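Long-range contact in exocyst complex component EXO70 (Saccharomyces cerevisiae, PDB 2B1E), which tethers secretory vesicles to sites of exocytosis as a subunit of the exocyst complex and helps that complex to assemble: residues 242-250 with 319-330. Sequence-based numbering, arbitrary orientation.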
ATOM      1  N   PHE A 242       4.072  12.146   1.113  1.00 53.42           N
ATOM      2  CA  PHE A 242       5.331  11.795   1.760  1.00 53.64           C
ATOM      3  C   PHE A 242       5.834  10.420   1.338  1.00 52.98           C
ATOM      4  O   PHE A 242       7.044  10.198   1.260  1.00 54.18           O
ATOM      5  CB  PHE A 242       5.175  11.832   3.282  1.00 55.07           C
ATOM      6  CG  PHE A 242       5.169  13.218   3.858  1.00 57.02           C
ATOM      7  CD1 PHE A 242       6.267  14.060   3.688  1.00 56.78           C
ATOM      8  CD2 PHE A 242       4.070  13.684   4.577  1.00 58.20           C
ATOM      9  CE1 PHE A 242       6.272  15.346   4.227  1.00 57.61           C
ATOM     10  CE2 PHE A 242       4.063  14.970   5.121  1.00 58.11           C
ATOM     11  CZ  PHE A 242       5.167  15.804   4.945  1.00 58.19           C
ATOM     12  N   GLY A 243       4.910   9.501   1.067  1.00 50.89           N
ATOM     13  CA  GLY A 243       5.304   8.163   0.664  1.00 48.74           C
ATOM     14  C   GLY A 243       4.171   7.155   0.727  1.00 47.58           C
ATOM     15  O   GLY A 243       4.109   6.228  -0.079  1.00 47.80           O
ATOM     16  N   PHE A 244       3.275   7.326   1.693  1.00 45.78           N
ATOM     17  CA  PHE A 244       2.141   6.422   1.840  1.00 44.33           C
ATOM     18  C   PHE A 244       1.115   6.705   0.755  1.00 43.76           C
ATOM     19  O   PHE A 244       0.139   5.970   0.602  1.00 42.95           O
ATOM     20  CB  PHE A 244       1.502   6.594   3.221  1.00 42.85           C
ATOM     21  CG  PHE A 244       2.355   6.083   4.345  1.00 41.57           C
ATOM     22  CD1 PHE A 244       2.395   6.751   5.562  1.00 41.16           C
ATOM     23  CD2 PHE A 244       3.120   4.932   4.188  1.00 40.61           C
ATOM     24  CE1 PHE A 244       3.187   6.281   6.603  1.00 39.85           C
ATOM     25  CE2 PHE A 244       3.913   4.453   5.225  1.00 40.17           C
ATOM     26  CZ  PHE A 244       3.948   5.129   6.433  1.00 39.78           C
ATOM     27  N   PHE A 245       1.342   7.778   0.004  1.00 43.43           N
ATOM     28  CA  PHE A 245       0.440   8.144  -1.075  1.00 43.12           C
ATOM     29  C   PHE A 245       0.474   7.056  -2.138  1.00 41.70           C
ATOM     30  O   PHE A 245      -0.489   6.869  -2.884  1.00 42.99           O
ATOM     31  CB  PHE A 245       0.850   9.481  -1.692  1.00 44.15           C
ATOM     32  CG  PHE A 245      -0.050   9.930  -2.808  1.00 45.93           C
ATOM     33  CD1 PHE A 245      -1.419  10.069  -2.597  1.00 46.09           C
ATOM     34  CD2 PHE A 245       0.465  10.204  -4.071  1.00 45.96           C
ATOM     35  CE1 PHE A 245      -2.259  10.469  -3.624  1.00 47.12           C
ATOM     36  CE2 PHE A 245      -0.372  10.607  -5.107  1.00 46.86           C
ATOM     37  CZ  PHE A 245      -1.737  10.739  -4.882  1.00 46.82           C
ATOM     38  N   SER A 246       1.590   6.340  -2.197  1.00 40.63           N
ATOM     39  CA  SER A 246       1.761   5.265  -3.161  1.00 39.95           C
ATOM     40  C   SER A 246       0.642   4.234  -3.031  1.00 38.83           C
ATOM     41  O   SER A 246       0.223   3.637  -4.023  1.00 38.73           O
ATOM     42  CB  SER A 246       3.115   4.588  -2.959  1.00 40.16           C
ATOM     43  OG  SER A 246       3.222   4.050  -1.655  1.00 43.01           O
ATOM     44  N   PHE A 247       0.160   4.022  -1.811  1.00 37.56           N
ATOM     45  CA  PHE A 247      -0.919   3.064  -1.592  1.00 36.69           C
ATOM     46  C   PHE A 247      -2.173   3.493  -2.349  1.00 36.31           C
ATOM     47  O   PHE A 247      -2.905   2.651  -2.875  1.00 36.23           O
ATOM     48  CB  PHE A 247      -1.246   2.935  -0.099  1.00 35.68           C
ATOM     49  CG  PHE A 247      -0.175   2.250   0.707  1.00 36.15           C
ATOM     50  CD1 PHE A 247       0.419   1.076   0.249  1.00 35.34           C
ATOM     51  CD2 PHE A 247       0.210   2.755   1.947  1.00 35.76           C
ATOM     52  CE1 PHE A 247       1.379   0.412   1.015  1.00 34.81           C
ATOM     53  CE2 PHE A 247       1.166   2.100   2.720  1.00 33.86           C
ATOM     54  CZ  PHE A 247       1.752   0.927   2.253  1.00 33.81           C
ATOM     55  N   GLU A 248      -2.419   4.800  -2.405  1.00 35.14           N
ATOM     56  CA  GLU A 248      -3.589   5.319  -3.106  1.00 35.16           C
ATOM     57  C   GLU A 248      -3.380   5.303  -4.617  1.00 34.71           C
ATOM     58  O   GLU A 248      -4.341   5.231  -5.382  1.00 33.93           O
ATOM     59  CB  GLU A 248      -3.908   6.742  -2.645  1.00 36.19           C
ATOM     60  CG  GLU A 248      -4.227   6.852  -1.164  1.00 37.42           C
ATOM     61  CD  GLU A 248      -4.577   8.266  -0.745  1.00 38.40           C
ATOM     62  OE1 GLU A 248      -4.556   8.544   0.472  1.00 40.95           O
ATOM     63  OE2 GLU A 248      -4.876   9.097  -1.626  1.00 38.34           O
ATOM     64  N   LEU A 249      -2.124   5.384  -5.044  1.00 34.46           N
ATOM     65  CA  LEU A 249      -1.811   5.347  -6.464  1.00 34.34           C
ATOM     66  C   LEU A 249      -1.976   3.919  -6.962  1.00 34.14           C
ATOM     67  O   LEU A 249      -2.486   3.689  -8.057  1.00 33.99           O
ATOM     68  CB  LEU A 249      -0.381   5.829  -6.713  1.00 34.53           C
ATOM     69  CG  LEU A 249      -0.128   7.326  -6.504  1.00 35.76           C
ATOM     70  CD1 LEU A 249       1.355   7.628  -6.687  1.00 35.20           C
ATOM     71  CD2 LEU A 249      -0.966   8.135  -7.496  1.00 36.14           C
ATOM     72  N   VAL A 250      -1.546   2.956  -6.152  1.00 33.76           N
ATOM     73  CA  VAL A 250      -1.681   1.551  -6.518  1.00 33.03           C
ATOM     74  C   VAL A 250      -3.160   1.253  -6.741  1.00 33.37           C
ATOM     75  O   VAL A 250      -3.529   0.553  -7.685  1.00 32.99           O
ATOM     76  CB  VAL A 250      -1.138   0.622  -5.402  1.00 33.36           C
ATOM     77  CG1 VAL A 250      -1.523  -0.827  -5.688  1.00 32.81           C
ATOM     78  CG2 VAL A 250       0.383   0.752  -5.312  1.00 32.00           C
ATOM     79  N   ARG A 319       6.158   5.860  12.820  1.00 31.91           N
ATOM     80  CA  ARG A 319       6.205   5.334  11.460  1.00 32.49           C
ATOM     81  C   ARG A 319       5.273   4.135  11.307  1.00 31.60           C
ATOM     82  O   ARG A 319       4.453   4.088  10.386  1.00 29.93           O
ATOM     83  CB  ARG A 319       7.644   4.941  11.106  1.00 34.35           C
ATOM     84  CG  ARG A 319       7.811   4.241   9.763  1.00 38.61           C
ATOM     85  CD  ARG A 319       7.391   5.115   8.587  1.00 42.06           C
ATOM     86  NE  ARG A 319       8.157   6.357   8.498  1.00 43.24           N
ATOM     87  CZ  ARG A 319       8.026   7.240   7.512  1.00 46.26           C
ATOM     88  NH1 ARG A 319       7.163   7.017   6.531  1.00 46.81           N
ATOM     89  NH2 ARG A 319       8.752   8.351   7.507  1.00 49.12           N
ATOM     90  N   LEU A 320       5.403   3.160  12.204  1.00 31.40           N
ATOM     91  CA  LEU A 320       4.549   1.977  12.160  1.00 31.46           C
ATOM     92  C   LEU A 320       3.097   2.402  12.380  1.00 32.50           C
ATOM     93  O   LEU A 320       2.170   1.813  11.814  1.00 32.05           O
ATOM     94  CB  LEU A 320       4.972   0.966  13.237  1.00 29.04           C
ATOM     95  CG  LEU A 320       6.336   0.293  13.049  1.00 27.88           C
ATOM     96  CD1 LEU A 320       6.608  -0.659  14.206  1.00 26.17           C
ATOM     97  CD2 LEU A 320       6.358  -0.460  11.723  1.00 27.92           C
ATOM     98  N   ARG A 321       2.919   3.436  13.197  1.00 34.84           N
ATOM     99  CA  ARG A 321       1.601   3.976  13.513  1.00 37.67           C
ATOM    100  C   ARG A 321       0.941   4.512  12.249  1.00 38.24           C
ATOM    101  O   ARG A 321      -0.274   4.419  12.084  1.00 38.03           O
ATOM    102  CB  ARG A 321       1.732   5.105  14.541  1.00 39.83           C
ATOM    103  CG  ARG A 321       0.406   5.686  15.037  1.00 43.89           C
ATOM    104  CD  ARG A 321      -0.408   4.637  15.774  1.00 46.37           C
ATOM    105  NE  ARG A 321      -1.378   5.221  16.699  1.00 48.33           N
ATOM    106  CZ  ARG A 321      -2.564   5.714  16.352  1.00 49.12           C
ATOM    107  NH1 ARG A 321      -2.960   5.702  15.082  1.00 48.85           N
ATOM    108  NH2 ARG A 321      -3.357   6.224  17.285  1.00 49.74           N
ATOM    109  N   LYS A 322       1.749   5.075  11.357  1.00 38.96           N
ATOM    110  CA  LYS A 322       1.229   5.619  10.111  1.00 40.06           C
ATOM    111  C   LYS A 322       0.949   4.475   9.140  1.00 39.67           C
ATOM    112  O   LYS A 322      -0.022   4.515   8.380  1.00 40.65           O
ATOM    113  CB  LYS A 322       2.230   6.604   9.505  1.00 40.84           C
ATOM    114  CG  LYS A 322       2.621   7.743  10.443  1.00 44.23           C
ATOM    115  CD  LYS A 322       3.564   8.731   9.771  1.00 45.70           C
ATOM    116  CE  LYS A 322       4.164   9.699  10.781  1.00 47.76           C
ATOM    117  NZ  LYS A 322       3.125  10.424  11.566  1.00 49.07           N
ATOM    118  N   PHE A 323       1.803   3.458   9.177  1.00 38.63           N
ATOM    119  CA  PHE A 323       1.652   2.282   8.328  1.00 37.22           C
ATOM    120  C   PHE A 323       0.303   1.629   8.623  1.00 37.48           C
ATOM    121  O   PHE A 323      -0.414   1.226   7.711  1.00 38.74           O
ATOM    122  CB  PHE A 323       2.768   1.278   8.621  1.00 36.34           C
ATOM    123  CG  PHE A 323       3.917   1.332   7.660  1.00 35.43           C
ATOM    124  CD1 PHE A 323       3.841   0.691   6.428  1.00 34.92           C
ATOM    125  CD2 PHE A 323       5.090   2.004   7.994  1.00 35.13           C
ATOM    126  CE1 PHE A 323       4.917   0.716   5.541  1.00 33.60           C
ATOM    127  CE2 PHE A 323       6.173   2.035   7.113  1.00 34.56           C
ATOM    128  CZ  PHE A 323       6.087   1.389   5.885  1.00 34.03           C
ATOM    129  N   SER A 324      -0.033   1.542   9.907  1.00 37.40           N
ATOM    130  CA  SER A 324      -1.282   0.928  10.351  1.00 37.13           C
ATOM    131  C   SER A 324      -2.528   1.717   9.960  1.00 38.40           C
ATOM    132  O   SER A 324      -3.636   1.189  10.018  1.00 38.95           O
ATOM    133  CB  SER A 324      -1.272   0.739  11.871  1.00 36.04           C
ATOM    134  OG  SER A 324      -1.412   1.979  12.546  1.00 33.52           O
ATOM    135  N   GLU A 325      -2.360   2.978   9.578  1.00 39.17           N
ATOM    136  CA  GLU A 325      -3.501   3.795   9.184  1.00 40.96           C
ATOM    137  C   GLU A 325      -3.884   3.467   7.745  1.00 40.57           C
ATOM    138  O   GLU A 325      -4.931   3.888   7.250  1.00 41.52           O
ATOM    139  CB  GLU A 325      -3.170   5.284   9.327  1.00 41.46           C
ATOM    140  CG  GLU A 325      -2.811   5.694  10.751  1.00 43.36           C
ATOM    141  CD  GLU A 325      -2.544   7.186  10.892  1.00 43.70           C
ATOM    142  OE1 GLU A 325      -1.789   7.744  10.065  1.00 44.19           O
ATOM    143  OE2 GLU A 325      -3.082   7.797  11.839  1.00 42.88           O
ATOM    144  N   TYR A 326      -3.020   2.706   7.082  1.00 40.09           N
ATOM    145  CA  TYR A 326      -3.236   2.285   5.703  1.00 39.93           C
ATOM    146  C   TYR A 326      -3.284   0.763   5.677  1.00 39.86           C
ATOM    147  O   TYR A 326      -2.516   0.119   4.964  1.00 39.15           O
ATOM    148  CB  TYR A 326      -2.096   2.776   4.805  1.00 39.96           C
ATOM    149  CG  TYR A 326      -2.133   4.255   4.489  1.00 40.31           C
ATOM    150  CD1 TYR A 326      -2.579   4.710   3.248  1.00 40.64           C
ATOM    151  CD2 TYR A 326      -1.706   5.199   5.423  1.00 39.70           C
ATOM    152  CE1 TYR A 326      -2.595   6.074   2.943  1.00 39.93           C
ATOM    153  CE2 TYR A 326      -1.719   6.563   5.130  1.00 39.14           C
ATOM    154  CZ  TYR A 326      -2.164   6.994   3.890  1.00 40.13           C
ATOM    155  OH  TYR A 326      -2.174   8.342   3.597  1.00 38.77           O
ATOM    156  N   LYS A 327      -4.188   0.193   6.467  1.00 40.97           N
ATOM    157  CA  LYS A 327      -4.331  -1.254   6.538  1.00 42.13           C
ATOM    158  C   LYS A 327      -4.471  -1.881   5.153  1.00 42.06           C
ATOM    159  O   LYS A 327      -3.710  -2.779   4.788  1.00 41.63           O
ATOM    160  CB  LYS A 327      -5.545  -1.624   7.398  1.00 42.99           C
ATOM    161  CG  LYS A 327      -5.858  -3.112   7.398  1.00 44.66           C
ATOM    162  CD  LYS A 327      -7.071  -3.436   8.255  1.00 45.14           C
ATOM    163  CE  LYS A 327      -7.558  -4.851   7.981  1.00 45.41           C
ATOM    164  NZ  LYS A 327      -6.462  -5.851   8.118  1.00 46.52           N
ATOM    165  N   ASN A 328      -5.440  -1.397   4.382  1.00 43.18           N
ATOM    166  CA  ASN A 328      -5.687  -1.916   3.041  1.00 43.01           C
ATOM    167  C   ASN A 328      -4.448  -1.888   2.148  1.00 42.69           C
ATOM    168  O   ASN A 328      -4.096  -2.896   1.533  1.00 41.34           O
ATOM    169  CB  ASN A 328      -6.828  -1.136   2.384  1.00 45.25           C
ATOM    170  CG  ASN A 328      -8.137  -1.275   3.140  1.00 46.18           C
ATOM    171  OD1 ASN A 328      -8.613  -2.387   3.376  1.00 45.68           O
ATOM    172  ND2 ASN A 328      -8.728  -0.147   3.523  1.00 46.78           N
ATOM    173  N   GLY A 329      -3.788  -0.737   2.076  1.00 42.48           N
ATOM    174  CA  GLY A 329      -2.595  -0.627   1.253  1.00 42.71           C
ATOM    175  C   GLY A 329      -1.510  -1.619   1.642  1.00 42.36           C
ATOM    176  O   GLY A 329      -1.011  -2.370   0.800  1.00 41.87           O
ATOM    177  N   CYS A 330      -1.141  -1.624   2.920  1.00 42.10           N
ATOM    178  CA  CYS A 330      -0.112  -2.536   3.414  1.00 42.46           C
ATOM    179  C   CYS A 330      -0.429  -3.980   3.030  1.00 42.28           C
ATOM    180  O   CYS A 330       0.410  -4.682   2.463  1.00 42.44           O
ATOM    181  CB  CYS A 330       0.007  -2.433   4.939  1.00 42.13           C
ATOM    182  SG  CYS A 330       0.660  -0.863   5.547  1.00 42.16           S
TER
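F247 lies against the backbone of G329, with one ring face over the start of helix 327-333. G329 CA is 4.0 Å from the centroid of the F247 ring, a CH-pi contact. G329 has no side chain, and the ring lies close over its backbone. C330 adds its sulfur obliquely, with SG 3.9 Å from F247 CZ. F247 CG stands beside its backbone N and anti to the carbonyl carbon (chi1 -70°), which turns the ring from its helix toward G329 and Y326. F247 CD2 meets Y326 CD1 at 3.6 Å. An alanine in place of F247 would probably open a gap over G329 and leave Y326 CD1 and CB without the ring that packs on them. F244 packs next to it. Its CB sits over a face of the Y326 ring, 3.9 Å from the centroid. Its ring edge points at the face of F323 in a T-shaped pair, planes at 71°, with F244 CE2 over the ring centre. The four aromatic residues thus form one cluster, and this is the tight, apolar part. The polar margin is looser, and R319 and E248 are partly exposed there. R319 is bent at chi2 and chi3, bringing NH1 to 3.7 Å from F244 CZ, with the guanidinium edge toward the ring. E248 OE1 approaches the edge of Y326 but stays 3.9 Å from Y326 OH; its hydrogen bond goes to G176 N. The contact is helix packing inside the all-helical C-terminal region of EXO70. It joins the start of helix 245-259 to the end of helix 311-323, the turn after it and the first turn of helix 327-333. Helix 268-299 touches F244 through L285 and F323 through F286, and helix 180-201 packs on F245 and L249.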